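Protein MJ1225 (Methanocaldococcus jannaschii, PDB 3KH5) is of unknown function but binds AMP and ADP through its CBS domains and probably corresponds to the gamma subunit of eukaryotic AMP-activated protein kinase. Local coordinates at residues Y35-V40 and V49-S54; G178-P183 and I194-F199; I254-V259 and K267-E272. One frame throughout, in Å; residues are numbered along the deposited sequence.

Contact 1: residues Y35-V40 and V49-S54; sequences YRRLPV and VGIITS. With ADP (adenosine-5'-diphosphate), chain B; ADP (adenosine-5'-diphosphate), chain D.
R37 and T53 face each other across a beta hairpin of the first CBS domain, and both reach the diphosphate of the chain D ADP. R37 NH1 donates to O3B of that ADP at 2.8 Å, and NH2 reaches its O2B at 2.9 Å. The guanidinium can extend this far because CG lies anti to the backbone N (chi1 178°) and the chain bends only at chi3. T53 OG1 donates to O2A of the same ADP at 2.6 Å; as N-cap residue of helix 54-63, T53 brings the phosphate close to the helix start. R37 O accepts N6 of the chain B ADP at 2.9 Å, so one arginine serves two nucleotides. Between the strands, L38 and I52 exchange backbone bonds. P39, opposite I51, suits a non-hydrogen-bonded pair, where no cross-strand N-H is needed. I51 CD1 packs on R37 CG, while its CG2 lies over a face of the chain D adenine. On the face bearing L38, V40 and I52, L38 CB meets I52 CG2 at 3.9 Å. A classic beta bulge closes the far end: V49 N bonds V40 O at 2.9 Å, G50 N more weakly, and a beta carbon at G50 would crowd V40 CB.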
loop_
_atom_site.group_PDB
_atom_site.type_symbol
_atom_site.label_atom_id
_atom_site.label_comp_id
_atom_site.label_asym_id
_atom_site.label_seq_id
_atom_site.Cartn_x
_atom_site.Cartn_y
_atom_site.Cartn_z
ATOM N N TYR A 35 8.518 -3.131 -5.645
ATOM C CA TYR A 35 7.151 -2.832 -6.065
ATOM C C TYR A 35 6.140 -3.586 -5.236
ATOM O O TYR A 35 6.102 -4.820 -5.227
ATOM C CB TYR A 35 6.949 -3.100 -7.556
ATOM C CG TYR A 35 7.859 -2.244 -8.391
ATOM C CD1 TYR A 35 7.937 -0.866 -8.171
ATOM C CD2 TYR A 35 8.668 -2.802 -9.375
ATOM C CE1 TYR A 35 8.788 -0.065 -8.919
ATOM C CE2 TYR A 35 9.523 -2.007 -10.135
ATOM C CZ TYR A 35 9.577 -0.640 -9.901
ATOM O OH TYR A 35 10.418 0.152 -10.647
ATOM N N ARG A 36 5.319 -2.812 -4.539
ATOM C CA ARG A 36 4.324 -3.369 -3.646
ATOM C C ARG A 36 2.924 -3.470 -4.288
ATOM O O ARG A 36 1.926 -3.651 -3.586
ATOM C CB ARG A 36 4.314 -2.587 -2.322
ATOM C CG ARG A 36 5.274 -3.144 -1.243
ATOM C CD ARG A 36 6.728 -3.332 -1.721
ATOM N NE ARG A 36 7.477 -4.259 -0.866
ATOM C CZ ARG A 36 8.586 -3.957 -0.192
ATOM N NH1 ARG A 36 9.116 -2.741 -0.267
ATOM N NH2 ARG A 36 9.175 -4.882 0.556
ATOM N N ARG A 37 2.865 -3.368 -5.617
ATOM C CA ARG A 37 1.612 -3.514 -6.371
ATOM C C ARG A 37 1.875 -4.290 -7.659
ATOM O O ARG A 37 2.516 -3.777 -8.580
ATOM C CB ARG A 37 1.012 -2.138 -6.692
ATOM C CG ARG A 37 -0.283 -2.157 -7.521
ATOM C CD ARG A 37 -0.668 -0.756 -8.030
ATOM N NE ARG A 37 -0.598 0.248 -6.969
ATOM C CZ ARG A 37 -1.605 0.585 -6.168
ATOM N NH1 ARG A 37 -2.800 0.020 -6.304
ATOM N NH2 ARG A 37 -1.413 1.503 -5.226
ATOM N N LEU A 38 1.385 -5.528 -7.718
ATOM C CA LEU A 38 1.670 -6.407 -8.855
ATOM C C LEU A 38 0.436 -6.841 -9.652
ATOM O O LEU A 38 -0.379 -7.630 -9.144
ATOM C CB LEU A 38 2.437 -7.657 -8.396
ATOM C CG LEU A 38 3.750 -7.538 -7.613
ATOM C CD1 LEU A 38 4.254 -8.920 -7.222
ATOM C CD2 LEU A 38 4.813 -6.788 -8.401
ATOM N N PRO A 39 0.298 -6.344 -10.904
ATOM C CA PRO A 39 -0.707 -6.881 -11.822
ATOM C C PRO A 39 -0.488 -8.365 -12.060
ATOM O O PRO A 39 0.654 -8.826 -12.165
ATOM C CB PRO A 39 -0.457 -6.103 -13.121
ATOM C CG PRO A 39 0.158 -4.835 -12.683
ATOM C CD PRO A 39 1.017 -5.201 -11.505
ATOM N N VAL A 40 -1.591 -9.099 -12.110
ATOM C CA VAL A 40 -1.566 -10.505 -12.444
ATOM C C VAL A 40 -2.066 -10.612 -13.885
ATOM O O VAL A 40 -3.151 -10.122 -14.223
ATOM C CB VAL A 40 -2.397 -11.351 -11.449
ATOM C CG1 VAL A 40 -2.239 -12.834 -11.742
ATOM C CG2 VAL A 40 -1.964 -11.062 -10.008
ATOM N N VAL A 49 -5.743 -10.054 -15.411
ATOM C CA VAL A 49 -6.780 -10.890 -14.816
ATOM C C VAL A 49 -6.859 -10.709 -13.303
ATOM O O VAL A 49 -7.738 -11.276 -12.654
ATOM C CB VAL A 49 -6.610 -12.399 -15.172
ATOM C CG1 VAL A 49 -6.697 -12.623 -16.682
ATOM C CG2 VAL A 49 -5.304 -12.963 -14.601
ATOM N N GLY A 50 -5.950 -9.922 -12.739
ATOM C CA GLY A 50 -5.942 -9.703 -11.293
ATOM C C GLY A 50 -4.894 -8.696 -10.871
ATOM O O GLY A 50 -4.165 -8.163 -11.709
ATOM N N ILE A 51 -4.834 -8.429 -9.570
ATOM C CA ILE A 51 -3.817 -7.561 -8.980
ATOM C C ILE A 51 -3.593 -7.997 -7.529
ATOM O O ILE A 51 -4.530 -8.432 -6.855
ATOM C CB ILE A 51 -4.206 -6.056 -9.091
ATOM C CG1 ILE A 51 -3.027 -5.144 -8.720
ATOM C CG2 ILE A 51 -5.469 -5.738 -8.273
ATOM C CD1 ILE A 51 -3.131 -3.731 -9.288
ATOM N N ILE A 52 -2.352 -7.909 -7.062
ATOM C CA ILE A 52 -2.005 -8.317 -5.703
ATOM C C ILE A 52 -1.060 -7.283 -5.107
ATOM O O ILE A 52 -0.060 -6.914 -5.732
ATOM C CB ILE A 52 -1.394 -9.754 -5.674
ATOM C CG1 ILE A 52 -1.194 -10.250 -4.238
ATOM C CG2 ILE A 52 -0.091 -9.845 -6.485
ATOM C CD1 ILE A 52 -2.362 -11.092 -3.725
ATOM N N THR A 53 -1.403 -6.784 -3.924
ATOM C CA THR A 53 -0.589 -5.781 -3.244
ATOM C C THR A 53 -0.232 -6.298 -1.860
ATOM O O THR A 53 -0.684 -7.375 -1.459
ATOM C CB THR A 53 -1.337 -4.441 -3.076
ATOM O OG1 THR A 53 -2.348 -4.582 -2.069
ATOM C CG2 THR A 53 -1.977 -3.978 -4.394
ATOM N N SER A 54 0.557 -5.521 -1.121
ATOM C CA SER A 54 0.957 -5.898 0.233
ATOM C C SER A 54 -0.231 -5.991 1.184
ATOM O O SER A 54 -0.181 -6.726 2.169
ATOM C CB SER A 54 2.007 -4.930 0.784
ATOM O OG SER A 54 1.553 -3.592 0.737
HETATM P PB ADP B . 2.644 1.050 -4.859
HETATM O O1B ADP B . 3.897 0.297 -5.100
HETATM O O2B ADP B . 2.537 1.557 -3.320
HETATM O O3B ADP B . 1.329 0.161 -5.067
HETATM P PA ADP B . 3.271 3.701 -5.362
HETATM O O1A ADP B . 4.391 3.572 -4.375
HETATM O O2A ADP B . 3.323 4.876 -6.507
HETATM O O3A ADP B . 2.477 2.340 -5.806
HETATM O "O5'" ADP B . 4.297 3.024 -6.463
HETATM C "C5'" ADP B . 5.759 3.019 -6.387
HETATM C "C4'" ADP B . 6.431 3.577 -7.680
HETATM O "O4'" ADP B . 6.904 2.545 -8.603
HETATM C "C3'" ADP B . 5.405 4.427 -8.434
HETATM O "O3'" ADP B . 5.989 5.688 -8.819
HETATM C "C2'" ADP B . 5.005 3.610 -9.659
HETATM O "O2'" ADP B . 5.146 4.458 -10.800
HETATM C "C1'" ADP B . 6.002 2.440 -9.752
HETATM N N9 ADP B . 5.419 1.037 -9.752
HETATM C C8 ADP B . 4.502 0.554 -8.908
HETATM N N7 ADP B . 4.244 -0.722 -9.204
HETATM C C5 ADP B . 5.005 -1.065 -10.240
HETATM C C6 ADP B . 5.172 -2.239 -10.977
HETATM N N6 ADP B . 4.473 -3.334 -10.681
HETATM N N1 ADP B . 6.052 -2.250 -11.997
HETATM C C2 ADP B . 6.752 -1.164 -12.305
HETATM N N3 ADP B . 6.614 -0.033 -11.621
HETATM C C4 ADP B . 5.751 0.052 -10.590
HETATM P PB ADP D . -4.200 1.187 -2.859
HETATM O O1B ADP D . -5.075 2.064 -2.030
HETATM O O2B ADP D . -2.624 1.534 -2.635
HETATM O O3B ADP D . -4.451 1.318 -4.453
HETATM P PA ADP D . -3.583 -0.903 -1.352
HETATM O O1A ADP D . -4.096 -0.929 0.036
HETATM O O2A ADP D . -2.454 -2.020 -1.721
HETATM O O3A ADP D . -4.410 -0.358 -2.588
HETATM O "O5'" ADP D . -4.588 -2.183 -1.625
HETATM C "C5'" ADP D . -5.924 -2.336 -1.052
HETATM C "C4'" ADP D . -6.784 -3.377 -1.835
HETATM O "O4'" ADP D . -7.163 -2.771 -3.112
HETATM C "C3'" ADP D . -6.078 -4.710 -2.164
HETATM O "O3'" ADP D . -7.014 -5.783 -2.000
HETATM C "C2'" ADP D . -5.680 -4.541 -3.633
HETATM O "O2'" ADP D . -5.606 -5.798 -4.326
HETATM C "C1'" ADP D . -6.836 -3.704 -4.170
HETATM N N9 ADP D . -6.428 -2.938 -5.384
HETATM C C8 ADP D . -5.357 -2.155 -5.567
HETATM N N7 ADP D . -5.381 -1.656 -6.810
HETATM C C5 ADP D . -6.469 -2.125 -7.412
HETATM C C6 ADP D . -7.028 -1.971 -8.674
HETATM N N6 ADP D . -6.442 -1.207 -9.592
HETATM N N1 ADP D . -8.177 -2.612 -8.952
HETATM C C2 ADP D . -8.781 -3.380 -8.053
HETATM N N3 ADP D . -8.273 -3.547 -6.842
HETATM C C4 ADP D . -7.129 -2.935 -6.503
#

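Contact 2: residues G178-P183 and I194-F199; sequences GFRRLP and ITSTDF. With ADP (adenosine-5'-diphosphate), chain E; AMP (adenosine monophosphate), chain C.
The phosphate site between an AMP and the chain E ADP is built by the non-hydrogen-bonded pair R181 and T195, R181 CB touching T195 CG2 at 3.6 Å. R181 links the two nucleotides: NH1 donates to AMP O3P at 2.6 Å, while NH2 and NE grip ADP O1B, NH2 at 2.7 Å. A near-eclipsed chi1 (1°) and a bend at chi2 (-104°) turn its guanidinium to both phosphates. R180 NE sits 3.7 Å over its centre, the two planes tilted, and the phosphates probably offset the repulsion. R180 also forms salt bridges with the two other ADPs; its NE and S196 OG, which also bonds S54 OG, share a water. T195 ends the second strand of this CBS hairpin as N-cap of helix 196-203; in its capping box with D198, T195 N donates to D198 OD2 at 2.8 Å. T195 OG1 separately caps T197 N, weakly, and donates to AMP O2P. An aspartate fits: D198 OD1 also accepts AMP O3' at 2.8 Å and OD2 accepts AMP O2'. F179 lies parallel over the chain E adenine, C5 3.4 Å above its ring centre. L182 and I194 exchange backbone bonds, and L182 CB rests on I194 CG2 at 4.1 Å.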
loop_
_atom_site.group_PDB
_atom_site.type_symbol
_atom_site.label_atom_id
_atom_site.label_comp_id
_atom_site.label_asym_id
_atom_site.label_seq_id
_atom_site.Cartn_x
_atom_site.Cartn_y
_atom_site.Cartn_z
ATOM N N GLY A 178 -9.012 -0.327 5.236
ATOM C CA GLY A 178 -8.358 -0.058 3.952
ATOM C C GLY A 178 -7.222 0.954 4.019
ATOM O O GLY A 178 -7.012 1.711 3.067
ATOM N N PHE A 179 -6.494 0.971 5.137
ATOM C CA PHE A 179 -5.350 1.878 5.321
ATOM C C PHE A 179 -4.034 1.121 5.423
ATOM O O PHE A 179 -3.848 0.313 6.338
ATOM C CB PHE A 179 -5.501 2.739 6.585
ATOM C CG PHE A 179 -6.771 3.543 6.644
ATOM C CD1 PHE A 179 -7.285 4.163 5.510
ATOM C CD2 PHE A 179 -7.437 3.710 7.853
ATOM C CE1 PHE A 179 -8.458 4.914 5.571
ATOM C CE2 PHE A 179 -8.611 4.462 7.925
ATOM C CZ PHE A 179 -9.120 5.066 6.780
ATOM N N ARG A 180 -3.117 1.404 4.499
ATOM C CA ARG A 180 -1.775 0.808 4.506
ATOM C C ARG A 180 -0.884 1.347 5.618
ATOM O O ARG A 180 0.035 0.658 6.059
ATOM C CB ARG A 180 -1.064 1.045 3.172
ATOM C CG ARG A 180 -1.664 0.305 1.989
ATOM C CD ARG A 180 -1.182 0.893 0.668
ATOM N NE ARG A 180 0.278 0.980 0.578
ATOM C CZ ARG A 180 0.940 1.409 -0.495
ATOM N NH1 ARG A 180 0.279 1.789 -1.584
ATOM N NH2 ARG A 180 2.267 1.455 -0.484
ATOM N N ARG A 181 -1.134 2.585 6.049
ATOM C CA ARG A 181 -0.270 3.215 7.057
ATOM C C ARG A 181 -1.051 3.702 8.285
ATOM O O ARG A 181 -2.033 4.451 8.179
ATOM C CB ARG A 181 0.597 4.342 6.462
ATOM C CG ARG A 181 0.378 4.597 4.952
ATOM C CD ARG A 181 1.409 4.106 3.927
ATOM N NE ARG A 181 0.798 4.622 2.709
ATOM C CZ ARG A 181 1.243 4.585 1.442
ATOM N NH1 ARG A 181 2.448 4.045 1.084
ATOM N NH2 ARG A 181 0.442 5.140 0.503
ATOM N N LEU A 182 -0.597 3.247 9.449
ATOM C CA LEU A 182 -1.178 3.640 10.719
ATOM C C LEU A 182 -0.129 4.358 11.559
ATOM O O LEU A 182 0.970 3.832 11.763
ATOM C CB LEU A 182 -1.716 2.417 11.476
ATOM C CG LEU A 182 -2.768 1.528 10.792
ATOM C CD1 LEU A 182 -3.122 0.340 11.678
ATOM C CD2 LEU A 182 -4.030 2.302 10.417
ATOM N N PRO A 183 -0.452 5.576 12.025
ATOM C CA PRO A 183 0.407 6.192 13.032
ATOM C C PRO A 183 0.358 5.369 14.320
ATOM O O PRO A 183 -0.700 4.822 14.658
ATOM C CB PRO A 183 -0.236 7.567 13.253
ATOM C CG PRO A 183 -1.074 7.813 12.039
ATOM C CD PRO A 183 -1.552 6.466 11.609
ATOM N N ILE A 194 3.643 2.494 11.304
ATOM C CA ILE A 194 3.693 1.112 10.841
ATOM C C ILE A 194 2.880 1.015 9.542
ATOM O O ILE A 194 1.789 1.592 9.446
ATOM C CB ILE A 194 3.182 0.129 11.947
ATOM C CG1 ILE A 194 3.485 -1.329 11.578
ATOM C CG2 ILE A 194 1.692 0.323 12.245
ATOM C CD1 ILE A 194 4.928 -1.738 11.833
ATOM N N THR A 195 3.427 0.325 8.537
ATOM C CA THR A 195 2.748 0.168 7.240
ATOM C C THR A 195 2.686 -1.307 6.825
ATOM O O THR A 195 3.379 -2.139 7.407
ATOM C CB THR A 195 3.404 1.020 6.109
ATOM O OG1 THR A 195 4.610 0.394 5.652
ATOM C CG2 THR A 195 3.708 2.448 6.581
ATOM N N SER A 196 1.862 -1.626 5.825
ATOM C CA SER A 196 1.750 -3.004 5.321
ATOM C C SER A 196 3.090 -3.561 4.813
ATOM O O SER A 196 3.336 -4.768 4.878
ATOM C CB SER A 196 0.688 -3.100 4.225
ATOM O OG SER A 196 1.006 -2.269 3.121
ATOM N N THR A 197 3.946 -2.660 4.323
ATOM C CA THR A 197 5.301 -2.964 3.841
ATOM C C THR A 197 6.189 -3.557 4.946
ATOM O O THR A 197 6.950 -4.507 4.710
ATOM C CB THR A 197 5.955 -1.681 3.237
ATOM O OG1 THR A 197 5.366 -1.399 1.960
ATOM C CG2 THR A 197 7.457 -1.840 3.059
ATOM N N ASP A 198 6.076 -2.988 6.145
ATOM C CA ASP A 198 6.763 -3.496 7.334
ATOM C C ASP A 198 6.400 -4.952 7.612
ATOM O O ASP A 198 7.247 -5.740 8.043
ATOM C CB ASP A 198 6.411 -2.639 8.553
ATOM C CG ASP A 198 6.949 -1.226 8.447
ATOM O OD1 ASP A 198 8.134 -1.062 8.090
ATOM O OD2 ASP A 198 6.190 -0.272 8.726
ATOM N N PHE A 199 5.138 -5.299 7.365
ATOM C CA PHE A 199 4.667 -6.662 7.576
ATOM C C PHE A 199 5.289 -7.638 6.546
ATOM O O PHE A 199 5.649 -8.769 6.916
ATOM C CB PHE A 199 3.120 -6.730 7.652
ATOM C CG PHE A 199 2.510 -5.993 8.853
ATOM C CD1 PHE A 199 3.318 -5.400 9.830
ATOM C CD2 PHE A 199 1.124 -5.924 9.015
ATOM C CE1 PHE A 199 2.757 -4.734 10.927
ATOM C CE2 PHE A 199 0.555 -5.261 10.115
ATOM C CZ PHE A 199 1.377 -4.666 11.069
HETATM P PB ADP E . -3.074 4.829 2.781
HETATM O O1B ADP E . -1.855 5.124 1.984
HETATM O O2B ADP E . -2.753 4.709 4.394
HETATM O O3B ADP E . -3.794 3.435 2.384
HETATM P PA ADP E . -5.051 6.354 1.347
HETATM O O1A ADP E . -4.440 7.270 0.353
HETATM O O2A ADP E . -5.568 4.957 0.731
HETATM O O3A ADP E . -4.116 6.030 2.627
HETATM O "O5'" ADP E . -6.231 7.073 2.137
HETATM C "C5'" ADP E . -7.498 7.430 1.554
HETATM C "C4'" ADP E . -8.147 8.449 2.529
HETATM O "O4'" ADP E . -8.136 7.853 3.867
HETATM C "C3'" ADP E . -7.355 9.766 2.621
HETATM O "O3'" ADP E . -8.262 10.856 2.816
HETATM C "C2'" ADP E . -6.473 9.576 3.859
HETATM O "O2'" ADP E . -6.184 10.831 4.500
HETATM C "C1'" ADP E . -7.341 8.685 4.761
HETATM N N9 ADP E . -6.479 7.854 5.675
HETATM C C8 ADP E . -5.353 7.205 5.358
HETATM N N7 ADP E . -4.866 6.589 6.437
HETATM C C5 ADP E . -5.678 6.843 7.453
HETATM C C6 ADP E . -5.684 6.477 8.796
HETATM N N6 ADP E . -4.721 5.707 9.301
HETATM N N1 ADP E . -6.687 6.917 9.575
HETATM C C2 ADP E . -7.650 7.688 9.080
HETATM N N3 ADP E . -7.670 8.051 7.803
HETATM C C4 ADP E . -6.701 7.646 6.968
HETATM P P AMP C . 5.242 2.418 2.394
HETATM O O1P AMP C . 5.672 1.990 1.038
HETATM O O2P AMP C . 4.029 1.501 2.937
HETATM O O3P AMP C . 4.663 3.933 2.408
HETATM O "O5'" AMP C . 6.397 2.333 3.504
HETATM C "C5'" AMP C . 7.772 1.992 3.201
HETATM C "C4'" AMP C . 8.654 2.280 4.418
HETATM O "O4'" AMP C . 8.521 3.711 4.661
HETATM C "C3'" AMP C . 8.038 1.545 5.624
HETATM O "O3'" AMP C . 9.072 1.002 6.471
HETATM C "C2'" AMP C . 7.288 2.653 6.361
HETATM O "O2'" AMP C . 7.285 2.399 7.770
HETATM C "C1'" AMP C . 8.124 3.894 6.029
HETATM N N9 AMP C . 7.336 5.158 6.121
HETATM C C8 AMP C . 6.153 5.410 5.551
HETATM N N7 AMP C . 5.759 6.646 5.858
HETATM C C5 AMP C . 6.699 7.181 6.629
HETATM C C6 AMP C . 6.841 8.416 7.242
HETATM N N6 AMP C . 5.896 9.345 7.104
HETATM N N1 AMP C . 7.945 8.655 7.974
HETATM C C2 AMP C . 8.894 7.732 8.116
HETATM N N3 AMP C . 8.788 6.542 7.542
HETATM C C4 AMP C . 7.706 6.242 6.797
HETATM O O HOH W 1 2.174 0.156 2.437
#

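Contact 3: residues I254-V259 and K267-E272; sequences IGALPV and KGIITE. With ADP (adenosine-5'-diphosphate), chain E; AMP (adenosine monophosphate), chain C.
I269 CD1 touches A256 CB, and each residue meets the base of a different nucleotide. I269 CG2 sits over one face of the chain E adenine, 3.8 Å from its C4, with the F179 ring on the opposite face. The AMP adenine is met along one edge by A256 O, which accepts N6 at 3.0 Å, while I254 CG2 lies off the plane beside the N7/N6 rim, 3.6 Å from AMP N7. A third flat group, the E272 carboxylate, rests beside G255, laid there by CG anti to the carbonyl carbon (chi1 -72°) and an extended chain: OE1 is 3.7 Å from G255 CA, and a beta carbon there would press on it, so glycine fits. The two segments form the hairpin of the fourth CBS domain, with E272 N bonded to G255 O where the strand passes into a short helix. E272 OE2 forms a salt bridge with R134, so an alanine here would probably leave that charge without its mate and G255 less covered. T271 OG1, at the N-cap, donates to chain E ADP O1A at 3.0 Å, and T271 CG2 packs on A256 CB. V259 CG2 meets I270 CG2 at 4.0 Å on the face they share with L257. K267 and G268 make a classic beta bulge against V259, K267 N bonding V259 O at 2.7 Å; a beta carbon on G268 would collide with K267 O.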
loop_
_atom_site.group_PDB
_atom_site.type_symbol
_atom_site.label_atom_id
_atom_site.label_comp_id
_atom_site.label_asym_id
_atom_site.label_seq_id
_atom_site.Cartn_x
_atom_site.Cartn_y
_atom_site.Cartn_z
ATOM N N ILE A 254 7.044 8.111 -0.257
ATOM C CA ILE A 254 6.275 7.964 0.974
ATOM C C ILE A 254 4.872 8.422 0.593
ATOM O O ILE A 254 4.726 9.338 -0.221
ATOM C CB ILE A 254 6.886 8.835 2.109
ATOM C CG1 ILE A 254 8.162 8.181 2.651
ATOM C CG2 ILE A 254 5.887 9.069 3.257
ATOM C CD1 ILE A 254 9.084 9.142 3.401
ATOM N N GLY A 255 3.844 7.780 1.135
ATOM C CA GLY A 255 2.475 8.113 0.748
ATOM C C GLY A 255 1.673 8.838 1.808
ATOM O O GLY A 255 0.603 9.360 1.512
ATOM N N ALA A 256 2.185 8.871 3.036
ATOM C CA ALA A 256 1.436 9.412 4.169
ATOM C C ALA A 256 2.325 10.059 5.229
ATOM O O ALA A 256 3.330 9.478 5.648
ATOM C CB ALA A 256 0.577 8.317 4.803
ATOM N N LEU A 257 1.949 11.265 5.653
ATOM C CA LEU A 257 2.576 11.919 6.800
ATOM C C LEU A 257 1.536 12.163 7.900
ATOM O O LEU A 257 0.483 12.752 7.636
ATOM C CB LEU A 257 3.240 13.247 6.400
ATOM C CG LEU A 257 4.485 13.294 5.503
ATOM C CD1 LEU A 257 4.209 12.770 4.095
ATOM C CD2 LEU A 257 5.015 14.723 5.420
ATOM N N PRO A 258 1.813 11.685 9.130
ATOM C CA PRO A 258 1.011 12.065 10.291
ATOM C C PRO A 258 1.149 13.569 10.511
ATOM O O PRO A 258 2.243 14.113 10.347
ATOM C CB PRO A 258 1.671 11.291 11.441
ATOM C CG PRO A 258 2.329 10.128 10.777
ATOM C CD PRO A 258 2.832 10.678 9.477
ATOM N N VAL A 259 0.045 14.237 10.833
ATOM C CA VAL A 259 0.065 15.669 11.128
ATOM C C VAL A 259 0.115 15.827 12.645
ATOM O O VAL A 259 -0.745 15.303 13.363
ATOM C CB VAL A 259 -1.153 16.414 10.520
ATOM C CG1 VAL A 259 -0.994 17.923 10.655
ATOM C CG2 VAL A 259 -1.342 16.026 9.057
ATOM N N LYS A 267 -2.913 15.630 14.972
ATOM C CA LYS A 267 -3.993 16.488 14.489
ATOM C C LYS A 267 -4.694 15.906 13.267
ATOM O O LYS A 267 -5.753 16.398 12.856
ATOM C CB LYS A 267 -3.460 17.885 14.150
ATOM C CG LYS A 267 -2.597 18.542 15.235
ATOM C CD LYS A 267 -3.304 18.643 16.597
ATOM C CE LYS A 267 -4.612 19.437 16.540
ATOM N NZ LYS A 267 -4.485 20.752 15.816
ATOM N N GLY A 268 -4.102 14.871 12.684
ATOM C CA GLY A 268 -4.616 14.307 11.445
ATOM C C GLY A 268 -3.563 13.513 10.706
ATOM O O GLY A 268 -2.531 13.145 11.273
ATOM N N ILE A 269 -3.842 13.231 9.442
ATOM C CA ILE A 269 -2.917 12.527 8.569
ATOM C C ILE A 269 -3.216 13.076 7.184
ATOM O O ILE A 269 -4.349 13.480 6.903
ATOM C CB ILE A 269 -3.105 10.975 8.661
ATOM C CG1 ILE A 269 -2.015 10.223 7.878
ATOM C CG2 ILE A 269 -4.526 10.551 8.238
ATOM C CD1 ILE A 269 -1.960 8.718 8.159
ATOM N N ILE A 270 -2.200 13.141 6.335
ATOM C CA ILE A 270 -2.394 13.569 4.956
ATOM C C ILE A 270 -1.675 12.590 4.037
ATOM O O ILE A 270 -0.554 12.167 4.324
ATOM C CB ILE A 270 -1.935 15.037 4.738
ATOM C CG1 ILE A 270 -2.158 15.477 3.282
ATOM C CG2 ILE A 270 -0.479 15.239 5.202
ATOM C CD1 ILE A 270 -2.261 16.983 3.093
ATOM N N THR A 271 -2.332 12.212 2.948
ATOM C CA THR A 271 -1.760 11.231 2.049
ATOM C C THR A 271 -1.770 11.760 0.631
ATOM O O THR A 271 -2.340 12.823 0.350
ATOM C CB THR A 271 -2.528 9.884 2.087
ATOM O OG1 THR A 271 -3.807 10.039 1.456
ATOM C CG2 THR A 271 -2.710 9.375 3.519
ATOM N N GLU A 272 -1.154 11.000 -0.264
ATOM C CA GLU A 272 -1.134 11.324 -1.682
ATOM C C GLU A 272 -2.525 11.503 -2.274
ATOM O O GLU A 272 -2.712 12.353 -3.144
ATOM C CB GLU A 272 -0.378 10.252 -2.458
ATOM C CG GLU A 272 1.116 10.288 -2.216
ATOM C CD GLU A 272 1.852 9.153 -2.897
ATOM O OE1 GLU A 272 1.387 7.995 -2.827
ATOM O OE2 GLU A 272 2.913 9.423 -3.491
HETATM P PB ADP E . -3.074 4.829 2.781
HETATM O O1B ADP E . -1.855 5.124 1.984
HETATM O O2B ADP E . -2.753 4.709 4.394
HETATM O O3B ADP E . -3.794 3.435 2.384
HETATM P PA ADP E . -5.051 6.354 1.347
HETATM O O1A ADP E . -4.440 7.270 0.353
HETATM O O2A ADP E . -5.568 4.957 0.731
HETATM O O3A ADP E . -4.116 6.030 2.627
HETATM O "O5'" ADP E . -6.231 7.073 2.137
HETATM C "C5'" ADP E . -7.498 7.430 1.554
HETATM C "C4'" ADP E . -8.147 8.449 2.529
HETATM O "O4'" ADP E . -8.136 7.853 3.867
HETATM C "C3'" ADP E . -7.355 9.766 2.621
HETATM O "O3'" ADP E . -8.262 10.856 2.816
HETATM C "C2'" ADP E . -6.473 9.576 3.859
HETATM O "O2'" ADP E . -6.184 10.831 4.500
HETATM C "C1'" ADP E . -7.341 8.685 4.761
HETATM N N9 ADP E . -6.479 7.854 5.675
HETATM C C8 ADP E . -5.353 7.205 5.358
HETATM N N7 ADP E . -4.866 6.589 6.437
HETATM C C5 ADP E . -5.678 6.843 7.453
HETATM C C6 ADP E . -5.684 6.477 8.796
HETATM N N6 ADP E . -4.721 5.707 9.301
HETATM N N1 ADP E . -6.687 6.917 9.575
HETATM C C2 ADP E . -7.650 7.688 9.080
HETATM N N3 ADP E . -7.670 8.051 7.803
HETATM C C4 ADP E . -6.701 7.646 6.968
HETATM P P AMP C . 5.242 2.418 2.394
HETATM O O1P AMP C . 5.672 1.990 1.038
HETATM O O2P AMP C . 4.029 1.501 2.937
HETATM O O3P AMP C . 4.663 3.933 2.408
HETATM O "O5'" AMP C . 6.397 2.333 3.504
HETATM C "C5'" AMP C . 7.772 1.992 3.201
HETATM C "C4'" AMP C . 8.654 2.280 4.418
HETATM O "O4'" AMP C . 8.521 3.711 4.661
HETATM C "C3'" AMP C . 8.038 1.545 5.624
HETATM O "O3'" AMP C . 9.072 1.002 6.471
HETATM C "C2'" AMP C . 7.288 2.653 6.361
HETATM O "O2'" AMP C . 7.285 2.399 7.770
HETATM C "C1'" AMP C . 8.124 3.894 6.029
HETATM N N9 AMP C . 7.336 5.158 6.121
HETATM C C8 AMP C . 6.153 5.410 5.551
HETATM N N7 AMP C . 5.759 6.646 5.858
HETATM C C5 AMP C . 6.699 7.181 6.629
HETATM C C6 AMP C . 6.841 8.416 7.242
HETATM N N6 AMP C . 5.896 9.345 7.104
HETATM N N1 AMP C . 7.945 8.655 7.974
HETATM C C2 AMP C . 8.894 7.732 8.116
HETATM N N3 AMP C . 8.788 6.542 7.542
HETATM C C4 AMP C . 7.706 6.242 6.797
#

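The three hairpins come from three CBS domains and follow one another along the chain, yet their inner ends converge on the nucleotide phosphates. Contacts 1 and 2 have centres about 17 Å apart and meet where S54 OG and S196 OG, each just after an N-cap threonine, lie 2.8 Å apart in a probable hydrogen bond. Nearby, R37 NH2 and R180 NH1 approach to 4.0 Å, like charges that both bond O2B of the chain D ADP. Contacts 2 and 3, about 12 Å apart at their centres, share the chain E ADP and the AMP; R181 CG packs on A256 CB at 3.7 Å. Contacts 1 and 3 do not touch, their nearest atoms being about 7 Å apart, so contact 2 joins them.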